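PDB 4QPV: uncharacterized protein from Staphylococcus aureus subsp. aureus Mu50, which is of unknown function, a DUF1672 family member whose structure has a unique fold of kinked-helix-beta-beta-beta repeats. Local coordinates for residues D117-V122 / P181-E186. Residues are numbered along the deposited sequence; the frame is centred on the assembly and turned at random. Where two conformers were deposited one is given.
Sequences DMSTLV and PYTLDE
V122 and S119, one helical turn apart, close around the carbonyl oxygen of Y182, a tightly packed part of the contact between helix 116-133 and the 181-186 chain. Y182 O lies 3.1 Å from V122 CB and 3.2 Å from S119 CA, the latter a CA-H...O contact with 149° at the hydrogen. S119 OG adds at most a weak, long interaction with the same oxygen. V122 CG1, anti to its backbone N (chi1 166°), turns toward Y182, while V122 CG2 reaches the start of the next helix and meets L184 CD1 at 4.2 Å. That start is a textbook capping box: E186 N donates to T183 OG1 at 3.2 Å, and T183 N returns a nearly straight bond (171°) to E186 OE1, which receives it on its anti side. The two reciprocal bonds cap the N-terminus of helix 184-190. L184, its first residue, is buried: L184 CB lies 4.0 Å from CG of the selenomethionine M118, the two side chains crossing obliquely, with N62 and F63 of helix 48-63 also against L184. The solvent side is thinly covered; there exposed P181 makes one close touch, P181 CB to S119 O at 3.2 Å, and the T120 backbone N passes at the ring's margin, T120 OG1 being bonded back to D116 O.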
loop_
_atom_site.group_PDB
_atom_site.type_symbol
_atom_site.label_atom_id
_atom_site.label_comp_id
_atom_site.label_asym_id
_atom_site.label_seq_id
_atom_site.Cartn_x
_atom_site.Cartn_y
_atom_site.Cartn_z
ATOM N N ASP A 117 -9.822 1.402 13.351
ATOM C CA ASP A 117 -9.932 1.467 11.889
ATOM C C ASP A 117 -9.569 2.855 11.355
ATOM O O ASP A 117 -8.940 2.945 10.304
ATOM C CB ASP A 117 -11.336 1.054 11.422
ATOM C CG ASP A 117 -11.643 -0.423 11.635
ATOM O OD1 ASP A 117 -10.684 -1.232 11.695
ATOM O OD2 ASP A 117 -12.844 -0.774 11.734
HETATM N N MSE A 118 -9.933 3.930 12.086
HETATM C CA MSE A 118 -9.587 5.298 11.684
HETATM C C MSE A 118 -8.080 5.501 11.881
HETATM O O MSE A 118 -7.432 6.036 10.981
HETATM C CB MSE A 118 -10.415 6.360 12.435
HETATM C CG MSE A 118 -10.025 7.797 12.080
HETATM SE SE MSE A 118 -9.921 8.095 10.134
HETATM C CE MSE A 118 -11.750 8.515 9.835
ATOM N N SER A 119 -7.526 5.054 13.042
ATOM C CA SER A 119 -6.092 5.141 13.317
ATOM C C SER A 119 -5.301 4.372 12.248
ATOM O O SER A 119 -4.287 4.865 11.755
ATOM C CB SER A 119 -5.772 4.610 14.712
ATOM O OG SER A 119 -5.898 5.628 15.690
ATOM N N THR A 120 -5.796 3.174 11.855
ATOM C CA THR A 120 -5.153 2.331 10.842
ATOM C C THR A 120 -5.156 3.063 9.488
ATOM O O THR A 120 -4.130 3.106 8.820
ATOM C CB THR A 120 -5.814 0.941 10.775
ATOM O OG1 THR A 120 -5.661 0.315 12.058
ATOM C CG2 THR A 120 -5.191 0.036 9.700
ATOM N N LEU A 121 -6.295 3.676 9.123
ATOM C CA LEU A 121 -6.401 4.435 7.880
ATOM C C LEU A 121 -5.449 5.619 7.903
ATOM O O LEU A 121 -4.788 5.877 6.906
ATOM C CB LEU A 121 -7.854 4.907 7.651
ATOM C CG LEU A 121 -8.095 5.599 6.320
ATOM C CD1 LEU A 121 -7.804 4.642 5.123
ATOM C CD2 LEU A 121 -9.499 6.135 6.261
ATOM N N VAL A 122 -5.355 6.320 9.047
ATOM C CA VAL A 122 -4.390 7.416 9.193
ATOM C C VAL A 122 -2.965 6.882 8.872
ATOM O O VAL A 122 -2.253 7.515 8.098
ATOM C CB VAL A 122 -4.463 8.097 10.582
ATOM C CG1 VAL A 122 -3.249 8.985 10.832
ATOM C CG2 VAL A 122 -5.751 8.918 10.709
ATOM N N PRO A 181 0.613 4.389 12.844
ATOM C CA PRO A 181 -0.716 5.008 12.884
ATOM C C PRO A 181 -0.865 6.069 13.981
ATOM O O PRO A 181 -0.150 6.049 14.980
ATOM C CB PRO A 181 -1.640 3.818 13.159
ATOM C CG PRO A 181 -0.810 2.871 13.943
ATOM C CD PRO A 181 0.586 3.019 13.405
ATOM N N TYR A 182 -1.798 7.002 13.781
ATOM C CA TYR A 182 -2.157 8.037 14.755
ATOM C C TYR A 182 -3.633 8.291 14.607
ATOM O O TYR A 182 -4.251 7.773 13.675
ATOM C CB TYR A 182 -1.345 9.342 14.564
ATOM C CG TYR A 182 0.138 9.195 14.819
ATOM C CD1 TYR A 182 0.636 9.077 16.114
ATOM C CD2 TYR A 182 1.043 9.117 13.762
ATOM C CE1 TYR A 182 1.999 8.903 16.352
ATOM C CE2 TYR A 182 2.409 8.957 13.988
ATOM C CZ TYR A 182 2.882 8.855 15.286
ATOM O OH TYR A 182 4.229 8.695 15.516
ATOM N N THR A 183 -4.215 9.071 15.501
ATOM C CA THR A 183 -5.638 9.394 15.374
ATOM C C THR A 183 -5.835 10.469 14.291
ATOM O O THR A 183 -4.874 11.122 13.876
ATOM C CB THR A 183 -6.179 9.876 16.727
ATOM O OG1 THR A 183 -5.510 11.092 17.057
ATOM C CG2 THR A 183 -6.000 8.840 17.835
ATOM N N LEU A 184 -7.086 10.691 13.877
ATOM C CA LEU A 184 -7.380 11.728 12.908
ATOM C C LEU A 184 -7.067 13.118 13.513
ATOM O O LEU A 184 -6.586 13.988 12.786
ATOM C CB LEU A 184 -8.839 11.626 12.432
ATOM C CG LEU A 184 -9.222 12.498 11.234
ATOM C CD1 LEU A 184 -8.372 12.171 10.013
ATOM C CD2 LEU A 184 -10.696 12.353 10.913
ATOM N N ASP A 185 -7.275 13.308 14.847
ATOM C CA ASP A 185 -6.934 14.578 15.499
ATOM C C ASP A 185 -5.435 14.817 15.393
ATOM O O ASP A 185 -5.021 15.921 15.042
ATOM C CB ASP A 185 -7.387 14.614 16.972
ATOM C CG ASP A 185 -8.868 14.885 17.173
ATOM O OD1 ASP A 185 -9.536 15.303 16.201
ATOM O OD2 ASP A 185 -9.356 14.697 18.309
ATOM N N GLU A 186 -4.628 13.761 15.635
ATOM C CA GLU A 186 -3.170 13.826 15.535
ATOM C C GLU A 186 -2.755 14.102 14.085
ATOM O O GLU A 186 -1.855 14.919 13.868
ATOM C CB GLU A 186 -2.519 12.543 16.064
ATOM C CG GLU A 186 -2.461 12.501 17.582
ATOM C CD GLU A 186 -2.181 11.160 18.237
ATOM O OE1 GLU A 186 -2.406 10.105 17.600
ATOM O OE2 GLU A 186 -1.791 11.171 19.426
#